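Local coordinates for cell wall surface anchor family protein (Streptococcus agalactiae serogroup V, PDB 3TW0), which serves as the adhesive tip pilin of group B streptococcal pili and probably helps attach the bacterium to host tissue through its von Willebrand factor type A domain, at residues 26-31 and 326-331; 43-48 and 119-124; 84-89 and 96-101; 108-113 and 153-158. The protein carries 2 engineered substitutions. All coordinates share one frame; numbering follows the deposited sequence.

Contact 1. Residues 26-31 and 326-331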
loop_
_atom_site.group_PDB
_atom_site.type_symbol
_atom_site.label_atom_id
_atom_site.label_comp_id
_atom_site.label_asym_id
_atom_site.label_seq_id
_atom_site.Cartn_x
_atom_site.Cartn_y
_atom_site.Cartn_z
ATOM N N GLU A 26 1.348 14.841 -12.731
ATOM C CA GLU A 26 2.688 15.143 -13.276
ATOM C C GLU A 26 3.598 13.917 -13.472
ATOM O O GLU A 26 4.413 13.900 -14.418
ATOM C CB GLU A 26 3.408 16.164 -12.391
ATOM C CG GLU A 26 2.760 17.549 -12.396
ATOM C CD GLU A 26 3.610 18.596 -11.711
ATOM O OE1 GLU A 26 3.471 19.790 -12.038
ATOM O OE2 GLU A 26 4.425 18.236 -10.850
ATOM N N ARG A 27 3.458 12.899 -12.603
ATOM C CA ARG A 27 4.345 11.708 -12.606
ATOM C C ARG A 27 4.395 10.994 -13.945
ATOM O O ARG A 27 3.448 11.081 -14.737
ATOM C CB ARG A 27 3.932 10.670 -11.539
ATOM C CG ARG A 27 4.005 11.140 -10.086
ATOM C CD ARG A 27 5.464 11.240 -9.601
ATOM N NE ARG A 27 5.547 11.615 -8.188
ATOM C CZ ARG A 27 5.825 10.768 -7.198
ATOM N NH1 ARG A 27 6.066 9.477 -7.443
ATOM N NH2 ARG A 27 5.884 11.220 -5.960
ATOM N N ALA A 28 5.484 10.243 -14.147
ATOM C CA ALA A 28 5.748 9.522 -15.393
ATOM C C ALA A 28 5.513 10.417 -16.598
ATOM O O ALA A 28 4.734 10.061 -17.489
ATOM C CB ALA A 28 4.885 8.254 -15.492
ATOM N N ASN A 29 6.150 11.594 -16.590
ATOM C CA ASN A 29 6.114 12.507 -17.732
ATOM C C ASN A 29 4.657 12.891 -18.113
ATOM O O ASN A 29 4.200 12.680 -19.251
ATOM C CB ASN A 29 6.930 11.874 -18.883
ATOM C CG ASN A 29 6.733 12.566 -20.208
ATOM O OD1 ASN A 29 7.173 13.700 -20.413
ATOM N ND2 ASN A 29 6.075 11.872 -21.136
ATOM N N ASN A 30 3.935 13.416 -17.115
ATOM C CA ASN A 30 2.522 13.799 -17.229
ATOM C C ASN A 30 1.569 12.735 -17.771
ATOM O O ASN A 30 0.744 12.997 -18.658
ATOM C CB ASN A 30 2.393 15.101 -17.996
ATOM C CG ASN A 30 3.284 16.154 -17.446
ATOM O OD1 ASN A 30 2.997 16.734 -16.406
ATOM N ND2 ASN A 30 4.405 16.389 -18.112
ATOM N N SER A 31 1.684 11.537 -17.200
ATOM C CA SER A 31 0.840 10.404 -17.569
ATOM C C SER A 31 -0.610 10.580 -17.106
ATOM O O SER A 31 -1.470 9.787 -17.481
ATOM C CB SER A 31 1.433 9.114 -17.005
ATOM O OG SER A 31 2.423 8.587 -17.867
ATOM N N GLY A 326 -1.066 4.111 -16.544
ATOM C CA GLY A 326 0.284 4.620 -16.818
ATOM C C GLY A 326 1.374 3.829 -16.110
ATOM O O GLY A 326 2.096 4.380 -15.277
ATOM N N VAL A 327 1.489 2.546 -16.449
ATOM C CA VAL A 327 2.250 1.568 -15.641
ATOM C C VAL A 327 3.741 1.592 -15.982
ATOM O O VAL A 327 4.131 1.264 -17.118
ATOM C CB VAL A 327 1.686 0.113 -15.854
ATOM C CG1 VAL A 327 2.463 -0.948 -15.032
ATOM C CG2 VAL A 327 0.185 0.053 -15.524
ATOM N N ASN A 328 4.573 1.968 -15.009
ATOM C CA ASN A 328 6.034 1.921 -15.209
ATOM C C ASN A 328 6.842 1.411 -14.015
ATOM O O ASN A 328 8.050 1.315 -14.121
ATOM C CB ASN A 328 6.590 3.287 -15.682
ATOM C CG ASN A 328 6.672 4.319 -14.549
ATOM O OD1 ASN A 328 6.379 4.013 -13.395
ATOM N ND2 ASN A 328 7.041 5.550 -14.886
ATOM N N GLY A 329 6.199 1.118 -12.880
ATOM C CA GLY A 329 6.934 0.636 -11.696
ATOM C C GLY A 329 7.438 1.656 -10.672
ATOM O O GLY A 329 8.157 1.280 -9.735
ATOM N N ASP A 330 7.029 2.925 -10.796
ATOM C CA ASP A 330 7.437 3.962 -9.829
ATOM C C ASP A 330 6.728 3.793 -8.464
ATOM O O ASP A 330 5.505 3.681 -8.427
ATOM C CB ASP A 330 7.205 5.367 -10.419
ATOM C CG ASP A 330 7.740 6.522 -9.524
ATOM O OD1 ASP A 330 8.806 6.397 -8.867
ATOM O OD2 ASP A 330 7.095 7.602 -9.503
ATOM N N PRO A 331 7.499 3.738 -7.351
ATOM C CA PRO A 331 8.984 3.638 -7.240
ATOM C C PRO A 331 9.531 2.210 -6.986
ATOM O O PRO A 331 8.936 1.446 -6.215
ATOM C CB PRO A 331 9.272 4.483 -6.002
ATOM C CG PRO A 331 8.076 4.144 -5.091
ATOM C CD PRO A 331 6.884 3.957 -6.025
#

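Contact 2. Residues 43-48 and 119-124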
loop_
_atom_site.group_PDB
_atom_site.type_symbol
_atom_site.label_atom_id
_atom_site.label_comp_id
_atom_site.label_asym_id
_atom_site.label_seq_id
_atom_site.Cartn_x
_atom_site.Cartn_y
_atom_site.Cartn_z
ATOM N N LYS A 43 -16.826 6.185 -14.961
ATOM C CA LYS A 43 -17.423 5.373 -16.036
ATOM C C LYS A 43 -17.917 4.050 -15.485
ATOM O O LYS A 43 -18.969 3.551 -15.883
ATOM C CB LYS A 43 -16.425 5.116 -17.174
ATOM C CG LYS A 43 -16.611 5.976 -18.431
ATOM C CD LYS A 43 -15.501 7.041 -18.613
ATOM C CE LYS A 43 -14.146 6.432 -19.035
ATOM N NZ LYS A 43 -14.286 5.334 -20.027
ATOM N N LEU A 44 -17.171 3.486 -14.547
ATOM C CA LEU A 44 -17.583 2.208 -13.976
ATOM C C LEU A 44 -18.860 2.364 -13.136
ATOM O O LEU A 44 -19.834 1.623 -13.312
ATOM C CB LEU A 44 -16.438 1.547 -13.218
ATOM C CG LEU A 44 -16.878 0.209 -12.648
ATOM C CD1 LEU A 44 -16.906 -0.915 -13.684
ATOM C CD2 LEU A 44 -15.978 -0.120 -11.560
ATOM N N ILE A 45 -18.868 3.362 -12.261
ATOM C CA ILE A 45 -20.040 3.658 -11.462
ATOM C C ILE A 45 -21.275 3.827 -12.357
ATOM O O ILE A 45 -22.290 3.174 -12.112
ATOM C CB ILE A 45 -19.838 4.918 -10.553
ATOM C CG1 ILE A 45 -18.655 4.740 -9.564
ATOM C CG2 ILE A 45 -21.125 5.247 -9.805
ATOM C CD1 ILE A 45 -18.834 3.664 -8.468
ATOM N N ASP A 46 -21.188 4.672 -13.385
ATOM C CA ASP A 46 -22.348 4.916 -14.265
ATOM C C ASP A 46 -22.794 3.611 -14.910
ATOM O O ASP A 46 -23.997 3.340 -15.003
ATOM C CB ASP A 46 -22.054 5.949 -15.357
ATOM C CG ASP A 46 -21.863 7.349 -14.810
ATOM O OD1 ASP A 46 -22.333 7.638 -13.678
ATOM O OD2 ASP A 46 -21.226 8.169 -15.512
ATOM N N LYS A 47 -21.827 2.803 -15.339
ATOM C CA LYS A 47 -22.157 1.542 -15.995
ATOM C C LYS A 47 -22.886 0.601 -15.037
ATOM O O LYS A 47 -23.981 0.138 -15.356
ATOM C CB LYS A 47 -20.937 0.873 -16.645
ATOM C CG LYS A 47 -21.356 -0.315 -17.552
ATOM C CD LYS A 47 -20.191 -1.190 -18.026
ATOM C CE LYS A 47 -19.807 -0.858 -19.468
ATOM N NZ LYS A 47 -19.346 -2.064 -20.224
ATOM N N ILE A 48 -22.302 0.348 -13.864
ATOM C CA ILE A 48 -22.918 -0.539 -12.864
ATOM C C ILE A 48 -24.319 -0.100 -12.431
ATOM O O ILE A 48 -25.244 -0.919 -12.375
ATOM C CB ILE A 48 -22.025 -0.709 -11.605
ATOM C CG1 ILE A 48 -20.645 -1.200 -12.016
ATOM C CG2 ILE A 48 -22.654 -1.694 -10.585
ATOM C CD1 ILE A 48 -19.588 -0.842 -11.018
ATOM N N ILE A 119 -23.264 11.305 -4.159
ATOM C CA ILE A 119 -22.277 11.631 -3.123
ATOM C C ILE A 119 -20.967 10.896 -3.418
ATOM O O ILE A 119 -19.893 11.511 -3.413
ATOM C CB ILE A 119 -22.744 11.238 -1.723
ATOM C CG1 ILE A 119 -23.961 12.061 -1.326
ATOM C CG2 ILE A 119 -21.649 11.483 -0.721
ATOM C CD1 ILE A 119 -24.765 11.418 -0.229
ATOM N N LEU A 120 -21.070 9.592 -3.675
ATOM C CA LEU A 120 -19.889 8.777 -4.057
ATOM C C LEU A 120 -19.096 9.438 -5.190
ATOM O O LEU A 120 -17.902 9.732 -5.044
ATOM C CB LEU A 120 -20.331 7.350 -4.407
ATOM C CG LEU A 120 -19.303 6.263 -4.675
ATOM C CD1 LEU A 120 -19.933 4.897 -4.431
ATOM C CD2 LEU A 120 -18.768 6.406 -6.079
ATOM N N LYS A 121 -19.774 9.742 -6.295
ATOM C CA LYS A 121 -19.111 10.310 -7.455
ATOM C C LYS A 121 -18.495 11.705 -7.174
ATOM O O LYS A 121 -17.454 12.022 -7.737
ATOM C CB LYS A 121 -20.061 10.374 -8.653
ATOM C CG LYS A 121 -20.573 9.030 -9.178
ATOM C CD LYS A 121 -21.472 9.236 -10.405
ATOM C CE LYS A 121 -20.608 9.632 -11.587
ATOM N NZ LYS A 121 -21.363 10.102 -12.815
ATOM N N SER A 122 -19.119 12.504 -6.299
ATOM C CA SER A 122 -18.559 13.808 -5.876
ATOM C C SER A 122 -17.266 13.636 -5.058
ATOM O O SER A 122 -16.430 14.539 -4.976
ATOM C CB SER A 122 -19.579 14.615 -5.060
ATOM O OG SER A 122 -19.625 14.196 -3.690
ATOM N N ARG A 123 -17.100 12.469 -4.455
ATOM C CA ARG A 123 -15.915 12.202 -3.652
ATOM C C ARG A 123 -14.730 11.585 -4.432
ATOM O O ARG A 123 -13.654 11.352 -3.854
ATOM C CB ARG A 123 -16.303 11.318 -2.493
ATOM C CG ARG A 123 -17.107 12.059 -1.446
ATOM C CD ARG A 123 -17.299 11.187 -0.254
ATOM N NE ARG A 123 -18.277 11.762 0.651
ATOM C CZ ARG A 123 -18.876 11.093 1.627
ATOM N NH1 ARG A 123 -18.623 9.817 1.828
ATOM N NH2 ARG A 123 -19.736 11.712 2.412
ATOM N N ILE A 124 -14.917 11.359 -5.733
ATOM C CA ILE A 124 -13.868 10.806 -6.579
ATOM C C ILE A 124 -12.793 11.886 -6.832
ATOM O O ILE A 124 -13.045 12.846 -7.538
ATOM C CB ILE A 124 -14.458 10.307 -7.935
ATOM C CG1 ILE A 124 -15.361 9.083 -7.753
ATOM C CG2 ILE A 124 -13.366 9.969 -8.945
ATOM C CD1 ILE A 124 -16.200 8.802 -8.993
#

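Contact 3. Residues 84-89 and 96-101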
loop_
_atom_site.group_PDB
_atom_site.type_symbol
_atom_site.label_atom_id
_atom_site.label_comp_id
_atom_site.label_asym_id
_atom_site.label_seq_id
_atom_site.Cartn_x
_atom_site.Cartn_y
_atom_site.Cartn_z
ATOM N N ALA A 84 15.226 7.138 15.642
ATOM C CA ALA A 84 14.686 7.751 14.458
ATOM C C ALA A 84 14.936 9.268 14.360
ATOM O O ALA A 84 14.884 9.978 15.356
ATOM C CB ALA A 84 13.206 7.439 14.347
ATOM N N LEU A 85 15.207 9.757 13.148
ATOM C CA LEU A 85 15.241 11.200 12.903
ATOM C C LEU A 85 14.783 11.538 11.496
ATOM O O LEU A 85 14.894 10.718 10.586
ATOM C CB LEU A 85 16.638 11.796 13.174
ATOM C CG LEU A 85 17.837 11.494 12.292
ATOM C CD1 LEU A 85 18.997 12.486 12.611
ATOM C CD2 LEU A 85 18.306 10.076 12.487
ATOM N N ASN A 86 14.280 12.750 11.321
ATOM C CA ASN A 86 13.899 13.229 9.996
ATOM C C ASN A 86 15.003 14.137 9.464
ATOM O O ASN A 86 15.252 15.182 10.050
ATOM C CB ASN A 86 12.564 13.976 10.093
ATOM C CG ASN A 86 11.870 14.140 8.744
ATOM O OD1 ASN A 86 12.515 14.353 7.714
ATOM N ND2 ASN A 86 10.538 14.051 8.748
ATOM N N ASP A 87 15.672 13.738 8.380
ATOM C CA ASP A 87 16.734 14.571 7.770
ATOM C C ASP A 87 16.250 15.547 6.653
ATOM O O ASP A 87 17.057 16.186 5.996
ATOM C CB ASP A 87 17.872 13.697 7.241
ATOM C CG ASP A 87 17.471 12.890 6.016
ATOM O OD1 ASP A 87 16.296 12.437 5.934
ATOM O OD2 ASP A 87 18.331 12.697 5.121
ATOM N N SER A 88 14.948 15.649 6.428
ATOM C CA SER A 88 14.430 16.613 5.451
ATOM C C SER A 88 14.780 18.069 5.834
ATOM O O SER A 88 14.897 18.405 7.014
ATOM C CB SER A 88 12.919 16.441 5.270
ATOM O OG SER A 88 12.318 17.634 4.809
ATOM N N VAL A 89 14.966 18.911 4.823
ATOM C CA VAL A 89 15.181 20.332 5.031
ATOM C C VAL A 89 13.877 20.968 5.479
ATOM O O VAL A 89 13.912 21.987 6.138
ATOM C CB VAL A 89 15.716 21.017 3.737
ATOM C CG1 VAL A 89 15.283 22.467 3.616
ATOM C CG2 VAL A 89 17.214 20.915 3.686
ATOM N N THR A 96 9.093 12.333 13.331
ATOM C CA THR A 96 9.235 10.973 12.835
ATOM C C THR A 96 7.922 10.208 12.795
ATOM O O THR A 96 7.908 8.995 12.510
ATOM C CB THR A 96 10.289 10.197 13.640
ATOM O OG1 THR A 96 9.911 10.176 15.017
ATOM C CG2 THR A 96 11.671 10.856 13.486
ATOM N N THR A 97 6.842 10.922 13.120
ATOM C CA THR A 97 5.473 10.503 12.858
ATOM C C THR A 97 4.735 11.739 12.382
ATOM O O THR A 97 5.155 12.884 12.672
ATOM C CB THR A 97 4.738 9.939 14.113
ATOM O OG1 THR A 97 4.688 10.939 15.150
ATOM C CG2 THR A 97 5.413 8.653 14.638
ATOM N N PHE A 98 3.663 11.518 11.615
ATOM C CA PHE A 98 2.778 12.601 11.191
ATOM C C PHE A 98 1.365 12.165 11.467
ATOM O O PHE A 98 1.033 10.977 11.287
ATOM C CB PHE A 98 2.900 12.868 9.703
ATOM C CG PHE A 98 4.164 13.563 9.311
ATOM C CD1 PHE A 98 4.193 14.948 9.182
ATOM C CD2 PHE A 98 5.316 12.835 9.046
ATOM C CE1 PHE A 98 5.363 15.590 8.790
ATOM C CE2 PHE A 98 6.482 13.462 8.659
ATOM C CZ PHE A 98 6.509 14.855 8.534
ATOM N N THR A 99 0.523 13.116 11.863
ATOM C CA THR A 99 -0.853 12.810 12.212
ATOM C C THR A 99 -1.699 13.856 11.526
ATOM O O THR A 99 -1.385 15.052 11.627
ATOM C CB THR A 99 -1.033 12.802 13.754
ATOM O OG1 THR A 99 -0.271 11.718 14.304
ATOM C CG2 THR A 99 -2.487 12.649 14.173
ATOM N N ALA A 100 -2.712 13.427 10.767
ATOM C CA ALA A 100 -3.559 14.366 10.019
ATOM C C ALA A 100 -4.928 13.790 9.734
ATOM O O ALA A 100 -5.152 12.580 9.901
ATOM C CB ALA A 100 -2.916 14.766 8.700
ATOM N N THR A 101 -5.823 14.667 9.262
ATOM C CA THR A 101 -7.147 14.284 8.838
ATOM C C THR A 101 -7.119 14.060 7.333
ATOM O O THR A 101 -6.725 14.951 6.563
ATOM C CB THR A 101 -8.177 15.383 9.214
ATOM O OG1 THR A 101 -8.209 15.514 10.644
ATOM C CG2 THR A 101 -9.566 15.033 8.722
HETATM O O HOH W 1 12.172 10.061 17.370
#

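Contact 4. Residues 108-113 and 153-158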
loop_
_atom_site.group_PDB
_atom_site.type_symbol
_atom_site.label_atom_id
_atom_site.label_comp_id
_atom_site.label_asym_id
_atom_site.label_seq_id
_atom_site.Cartn_x
_atom_site.Cartn_y
_atom_site.Cartn_z
ATOM N N LEU A 108 -18.348 4.169 1.865
ATOM C CA LEU A 108 -18.018 2.875 2.463
ATOM C C LEU A 108 -19.220 1.947 2.667
ATOM O O LEU A 108 -19.065 0.838 3.176
ATOM C CB LEU A 108 -17.242 3.080 3.773
ATOM C CG LEU A 108 -15.879 3.792 3.641
ATOM C CD1 LEU A 108 -15.274 4.193 5.018
ATOM C CD2 LEU A 108 -14.909 2.880 2.887
ATOM N N ASN A 109 -20.398 2.414 2.264
ATOM C CA ASN A 109 -21.616 1.606 2.253
ATOM C C ASN A 109 -22.110 1.290 0.841
ATOM O O ASN A 109 -22.275 2.178 -0.007
ATOM C CB ASN A 109 -22.706 2.298 3.038
ATOM C CG ASN A 109 -22.249 2.685 4.408
ATOM O OD1 ASN A 109 -22.353 3.852 4.791
ATOM N ND2 ASN A 109 -21.720 1.716 5.164
ATOM N N LEU A 110 -22.310 0.011 0.570
ATOM C CA LEU A 110 -22.799 -0.380 -0.740
ATOM C C LEU A 110 -24.123 0.330 -0.906
ATOM O O LEU A 110 -24.937 0.332 0.036
ATOM C CB LEU A 110 -23.004 -1.881 -0.820
ATOM C CG LEU A 110 -21.709 -2.678 -0.939
ATOM C CD1 LEU A 110 -22.008 -4.178 -0.673
ATOM C CD2 LEU A 110 -21.088 -2.435 -2.338
ATOM N N THR A 111 -24.335 0.956 -2.065
ATOM C CA THR A 111 -25.588 1.657 -2.271
ATOM C C THR A 111 -26.115 1.583 -3.708
ATOM O O THR A 111 -25.324 1.478 -4.651
ATOM C CB THR A 111 -25.505 3.113 -1.753
ATOM O OG1 THR A 111 -26.828 3.699 -1.726
ATOM C CG2 THR A 111 -24.504 3.956 -2.612
ATOM N N ASN A 112 -27.453 1.598 -3.839
ATOM C CA ASN A 112 -28.171 1.911 -5.103
ATOM C C ASN A 112 -29.091 3.136 -5.000
ATOM O O ASN A 112 -29.839 3.450 -5.938
ATOM C CB ASN A 112 -28.999 0.727 -5.630
ATOM C CG ASN A 112 -29.976 0.172 -4.591
ATOM O OD1 ASN A 112 -30.463 0.888 -3.701
ATOM N ND2 ASN A 112 -30.255 -1.129 -4.699
ATOM N N ASP A 113 -29.044 3.829 -3.873
ATOM C CA ASP A 113 -29.749 5.082 -3.771
ATOM C C ASP A 113 -29.085 6.116 -4.672
ATOM O O ASP A 113 -27.886 6.395 -4.530
ATOM C CB ASP A 113 -29.806 5.574 -2.334
ATOM C CG ASP A 113 -30.568 6.862 -2.211
ATOM O OD1 ASP A 113 -30.041 7.919 -2.598
ATOM O OD2 ASP A 113 -31.700 6.818 -1.736
ATOM N N ASN A 153 -12.855 -6.059 0.982
ATOM C CA ASN A 153 -13.355 -7.364 1.423
ATOM C C ASN A 153 -14.301 -7.230 2.614
ATOM O O ASN A 153 -15.392 -7.838 2.653
ATOM C CB ASN A 153 -12.184 -8.269 1.798
ATOM C CG ASN A 153 -12.601 -9.718 2.058
ATOM O OD1 ASN A 153 -13.324 -10.322 1.278
ATOM N ND2 ASN A 153 -12.113 -10.275 3.132
ATOM N N GLU A 154 -13.890 -6.450 3.606
ATOM C CA GLU A 154 -14.698 -6.281 4.796
ATOM C C GLU A 154 -16.112 -5.780 4.457
ATOM O O GLU A 154 -17.105 -6.346 4.952
ATOM C CB GLU A 154 -14.008 -5.351 5.778
ATOM C CG GLU A 154 -14.852 -4.953 6.974
ATOM C CD GLU A 154 -14.133 -3.987 7.891
ATOM O OE1 GLU A 154 -13.226 -3.267 7.405
ATOM O OE2 GLU A 154 -14.482 -3.951 9.100
ATOM N N ILE A 155 -16.184 -4.754 3.601
ATOM C CA ILE A 155 -17.434 -4.228 3.052
ATOM C C ILE A 155 -18.317 -5.339 2.435
ATOM O O ILE A 155 -19.489 -5.466 2.781
ATOM C CB ILE A 155 -17.147 -3.111 2.013
ATOM C CG1 ILE A 155 -16.753 -1.795 2.704
ATOM C CG2 ILE A 155 -18.355 -2.832 1.106
ATOM C CD1 ILE A 155 -16.225 -0.804 1.733
ATOM N N LEU A 156 -17.753 -6.127 1.526
ATOM C CA LEU A 156 -18.503 -7.212 0.881
ATOM C C LEU A 156 -18.972 -8.296 1.879
ATOM O O LEU A 156 -20.130 -8.701 1.863
ATOM C CB LEU A 156 -17.669 -7.819 -0.241
ATOM C CG LEU A 156 -17.588 -6.917 -1.481
ATOM C CD1 LEU A 156 -16.454 -7.324 -2.384
ATOM C CD2 LEU A 156 -18.928 -6.900 -2.243
ATOM N N GLU A 157 -18.076 -8.740 2.752
ATOM C CA GLU A 157 -18.395 -9.771 3.723
ATOM C C GLU A 157 -19.369 -9.299 4.785
ATOM O O GLU A 157 -20.149 -10.090 5.302
ATOM C CB GLU A 157 -17.128 -10.295 4.389
ATOM C CG GLU A 157 -16.138 -10.843 3.399
ATOM C CD GLU A 157 -15.260 -11.918 4.005
ATOM O OE1 GLU A 157 -14.455 -11.594 4.911
ATOM O OE2 GLU A 157 -15.403 -13.095 3.568
ATOM N N THR A 158 -19.318 -8.012 5.098
ATOM C CA THR A 158 -20.189 -7.384 6.093
ATOM C C THR A 158 -21.558 -7.048 5.521
ATOM O O THR A 158 -22.551 -7.178 6.212
ATOM C CB THR A 158 -19.588 -6.038 6.589
ATOM O OG1 THR A 158 -18.196 -6.214 6.861
ATOM C CG2 THR A 158 -20.256 -5.601 7.867
#

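Contact 1. Residues 26-31 and 326-331
Arg27 reaches across to Asp330 and makes a salt bridge, NH1 to OD2 at 3.0 Å. The arginine chain bends at chi2 (-73°), then runs extended through chi3. This carries the guanidinium toward the acid, and the two side chains cross at about a right angle. The bond is not straight, with an N-H...O angle of 135°. NH1 meets the syn side of OD2 from out of the carboxylate plane, and the two flat groups are turned 48° apart. Beside this pair, Ala28 CB touches Asn328 ND2 at 3.5 Å. The other end of that amide is engaged within its own loop. Asn328 OD1 accepts from Asp330 N at 2.9 Å, an Asx turn that ties the two contact residues together. On the facing side, Ala28, Asn29 and Asn30 all have positive phi, so this short turn is left-handed. Ser31 OG closes back on Ala28 O at 2.8 Å. Arg27 also lies close to Ser22, a magnesium ligand, and Asp330 lies near Asp173. The contact therefore borders the metal site. Between the segments one bent NH1 bond, not a two-pronged grip, links the pair. Asp330 probably offsets part of the positive charge that Arg27 brings near the magnesium site.

Contact 2. Residues 43-48 and 119-124
Between residues 43-48 and 119-124, at the ends of helices 33-48 and 114-122, the nearest CA atoms are those of Ile45 and Lys121, 7.8 Å apart. Ile45 splits its two branches between two neighbours. Its CD1 meets Leu120 CD2 tip to tip at 3.6 Å. Its CG2 lies against the aliphatic part of Lys121, 3.9 Å from CG, and these two side chains slide past each other in opposite directions. The helices sit side by side on one face of the central parallel sheet of the von Willebrand A fold, a Rossmann-like alpha/beta arrangement. Ile45 and Leu120 both rest on Val56 of strand 55-61. Ile45 also touches Val15 on the next strand, and Leu120 touches Leu58. Above this buried apolar layer the contact turns polar. Lys121 is extended at chi2 and bends at chi3 (72°), which swings its amine over to Asp46. The Lys121 NZ to Asp46 OD1 distance is 2.8 Å, and the carboxylate oxygen uses its syn lone pair. Asp46 OD2 is farther from Lys121 NZ, at 3.3 Å, so the salt bridge leans on one oxygen. Asp46 is solvent-exposed, and the pair spans the outer side of the groove between the helices.

Contact 3. Residues 84-89 and 96-101
Thr96 opens the second segment and makes most of that segment's share of the contact, with its methyl group laid against the backbone of Ala84 and Leu85. Thr96 CG2 is 3.6 Å from Leu85 CA. The same methyl meets the Ala84 side chain, CG2 to CB at 3.8 Å. With chi1 at 58°, Thr96 OG1 sits between its own backbone N and carbonyl carbon while the methyl goes to the facing chain. The hydroxyl joins a water 3.3 Å from Thr96 OG1. That water also donates a weak bond to Ala84 O. Both segments belong to an antiparallel sheet separate from the central parallel sheet. They do not bond to each other directly. Each pairs with strand 70-78: Leu85 with Val77, Thr96 with Lys75 and Phe98 with Val73. Strand 70-78 thus gathers both parts of a chain that has just looped out between them. Next comes Phe98, which turns a ring edge to the Asn86 amide. Asn86 ND2 is 4.1 Å from both CE2 and CZ of Phe98, close to the ring plane, with amide and ring planes 78° apart. The amide is held by bonds at both ends. ND2 donates to Lys95 O, and Asn86 OD1 accepts from Ser88 N at 3.0 Å, an Asx turn. The Phe98 ring also packs edge-to-face with Trp91 of the intervening loop.

Contact 4. Residues 108-113 and 153-158
The carbonyl oxygen of Leu108 is pressed against the aliphatic side chain of Ile155. Ile155 CG1 is 3.5 Å from Leu108 O, and Ile155 CD1 is close behind at 3.6 Å from the same oxygen. The oxygen is satisfied by Gln159, whose NE2 donates to it. Gln159 OE1 in turn accepts from Leu110 N, so one side-chain amide spans the corner that the chain turns at Asn109. Either side of that corner, a leucine meets Ile155. Leu108 CD2 approaches Ile155 CD1 at 4.1 Å, and these side chains cross at about a right angle. Leu110 CG lies 3.9 Å from Ile155 CG2. The two isoleucine branches divide the work: CG1 stands anti to the carbonyl carbon (chi1 -76°) and serves Leu108, while CG2 serves Leu110. In this von Willebrand A domain, strand 110-111 runs beside strand 55-61, with Thr111 bonded to Val56. Helix 145-159 covers one face of the central sheet, where Ile155 rests on Val59 and Val14. Leu110 fits between that helix and the sheet and touches Ala57. Leu156 adds a looser contact, its CD2 4.4 Å from Leu110 CD1. The strand then runs, through an ST turn at Thr111, to Asp113 at the N-cap of helix 114-122.

Contacts 2 and 4 are neighbours, with centres about 14 Å apart and nearest atoms about 5 Å apart. Contact 2 lies on one face of the central parallel sheet and contact 4, a strand against helix 145-159, on the other, both at strands 11-18 and 55-61. Strand 110-111 of contact 4 leads into helix 114-122 of contact 2. Contact 1 lies about 24 Å from contact 2, centre to centre, at the metal-site end, and helix 33-48 follows its first segment. Contact 3 is in the separate antiparallel sheet, its centre about 34 Å from those of contacts 2 and 4. The other three contacts fall between the segments of contact 1, which brings a late loop, after strand 319-324, to the early part of the chain beside the metal site.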